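Local coordinates for TRAP solute Binding Protein (Uncultured marine bacterium, PDB 5I7I) that probably captures aromatic acids such as 3-hydroxybenzoate, to which it is bound here, as the solute-binding protein of a TRAP transporter, at residues E62-A66 against M67-G71. Numbering follows the deposited sequence.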
loop_
_atom_site.group_PDB
_atom_site.type_symbol
_atom_site.label_atom_id
_atom_site.label_comp_id
_atom_site.label_asym_id
_atom_site.label_seq_id
_atom_site.Cartn_x
_atom_site.Cartn_y
_atom_site.Cartn_z
ATOM N N GLU A 62 11.968 -18.985 2.314
ATOM C CA GLU A 62 11.710 -19.397 0.937
ATOM C C GLU A 62 10.666 -18.443 0.367
ATOM O O GLU A 62 9.559 -18.342 0.895
ATOM C CB GLU A 62 11.160 -20.827 0.857
ATOM C CG GLU A 62 12.047 -21.947 1.345
ATOM C CD GLU A 62 11.339 -23.321 1.369
ATOM O OE1 GLU A 62 10.068 -23.434 1.233
ATOM O OE2 GLU A 62 12.091 -24.297 1.547
ATOM N N ILE A 63 11.000 -17.783 -0.729
ATOM C CA ILE A 63 10.169 -16.714 -1.267
ATOM C C ILE A 63 9.337 -17.254 -2.427
ATOM O O ILE A 63 9.895 -17.669 -3.448
ATOM C CB ILE A 63 11.026 -15.522 -1.723
ATOM C CG1 ILE A 63 11.726 -14.899 -0.521
ATOM C CG2 ILE A 63 10.200 -14.498 -2.485
ATOM C CD1 ILE A 63 12.709 -13.805 -0.861
ATOM N N TYR A 64 8.014 -17.201 -2.289
ATOM C CA TYR A 64 7.080 -17.627 -3.336
ATOM C C TYR A 64 6.278 -16.428 -3.829
ATOM O O TYR A 64 5.277 -16.041 -3.194
ATOM C CB TYR A 64 6.150 -18.719 -2.804
ATOM C CG TYR A 64 6.895 -19.951 -2.359
ATOM C CD1 TYR A 64 7.188 -20.959 -3.261
ATOM C CD2 TYR A 64 7.328 -20.094 -1.055
ATOM C CE1 TYR A 64 7.882 -22.077 -2.873
ATOM C CE2 TYR A 64 8.029 -21.219 -0.645
ATOM C CZ TYR A 64 8.313 -22.208 -1.567
ATOM O OH TYR A 64 8.988 -23.345 -1.200
ATOM N N PRO A 65 6.699 -15.790 -4.909
ATOM C CA PRO A 65 5.978 -14.640 -5.471
ATOM C C PRO A 65 4.822 -15.128 -6.342
ATOM O O PRO A 65 4.606 -16.328 -6.513
ATOM C CB PRO A 65 7.064 -13.976 -6.318
ATOM C CG PRO A 65 7.825 -15.129 -6.853
ATOM C CD PRO A 65 7.875 -16.132 -5.725
ATOM N N ALA A 66 4.075 -14.175 -6.906
ATOM C CA ALA A 66 3.078 -14.481 -7.939
ATOM C C ALA A 66 2.101 -15.578 -7.505
ATOM O O ALA A 66 1.649 -16.382 -8.315
ATOM C CB ALA A 66 3.758 -14.820 -9.264
ATOM N N MET A 67 1.742 -15.586 -6.220
ATOM C CA MET A 67 0.812 -16.584 -5.654
ATOM C C MET A 67 1.217 -18.032 -5.965
ATOM O O MET A 67 0.377 -18.912 -6.177
ATOM C CB MET A 67 -0.632 -16.312 -6.068
ATOM C CG MET A 67 -1.150 -14.936 -5.665
ATOM S SD MET A 67 -1.032 -14.513 -3.912
ATOM C CE MET A 67 -2.037 -15.831 -3.208
ATOM N N GLN A 68 2.523 -18.298 -5.918
ATOM C CA GLN A 68 3.076 -19.602 -6.262
ATOM C C GLN A 68 2.783 -20.698 -5.242
ATOM O O GLN A 68 3.196 -21.841 -5.477
ATOM C CB GLN A 68 4.590 -19.493 -6.435
ATOM C CG GLN A 68 5.030 -19.061 -7.792
ATOM C CD GLN A 68 6.549 -18.930 -7.854
ATOM O OE1 GLN A 68 7.273 -19.477 -7.012
ATOM N NE2 GLN A 68 7.030 -18.217 -8.854
ATOM N N LEU A 69 2.130 -20.399 -4.129
ATOM C CA LEU A 69 1.630 -21.437 -3.232
ATOM C C LEU A 69 0.115 -21.578 -3.296
ATOM O O LEU A 69 -0.463 -22.351 -2.521
ATOM C CB LEU A 69 2.113 -21.201 -1.794
ATOM C CG LEU A 69 3.634 -21.308 -1.612
ATOM C CD1 LEU A 69 4.023 -20.954 -0.198
ATOM C CD2 LEU A 69 4.160 -22.698 -1.950
ATOM N N GLY A 70 -0.541 -20.874 -4.218
ATOM C CA GLY A 70 -1.954 -21.055 -4.474
ATOM C C GLY A 70 -2.787 -19.954 -3.852
ATOM O O GLY A 70 -2.379 -19.278 -2.917
ATOM N N GLY A 71 -3.998 -19.806 -4.372
ATOM C CA GLY A 71 -4.915 -18.792 -3.896
ATOM C C GLY A 71 -4.830 -17.492 -4.659
ATOM O O GLY A 71 -4.039 -17.289 -5.583
#
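Leu69 lies across one face of the Tyr64 ring with its whole fork flat on it, Leu69 CG above Tyr64 CG at 3.6 Å. CD2 sits over the middle of the ring, 3.8 Å from the centroid and 14° off the normal, a CH-pi contact. Leu69 CD1 keeps much the same height but lies off-centre, beyond the CG-CD2 bond of the ring, 3.5 Å from Tyr64 CD2. With CG of Leu69 beside its own backbone N (chi1 -65°), the fork reaches back over the tyrosine. At the far end of the ring, the Tyr64 hydroxyl donates to Glu62 OE1 over 2.7 Å, reaching it from well above the carboxylate plane; this bond probably steadies the ring beneath the leucine.

Gln68 is extended beyond CG and carries its amide back across the Pro65 ring: OE1 packs 3.6 Å from Pro65 CD, NE2 3.8 Å from Pro65 CG. Ala66 and Met67 both adopt left-handed backbone angles, and Gln68 N closes their turn onto Pro65 O at 2.9 Å, rather bent at 138°. A type I turn from Met67 to Gly70 overlaps it, sharing Met67 and Gln68, closed by Gly70 N on Met67 O.

This surface double turn, its Met67 side chain about 11 Å from the bound 3-hydroxybenzoate, leads from edge strand 59-64, paired with strand 25-31, into the loop before helix 76-82. Pro65 rests on Asn40 of helix 38-54, Met67 and Leu69 touch His30, and Gly70 O accepts a hydrogen bond from Gln79.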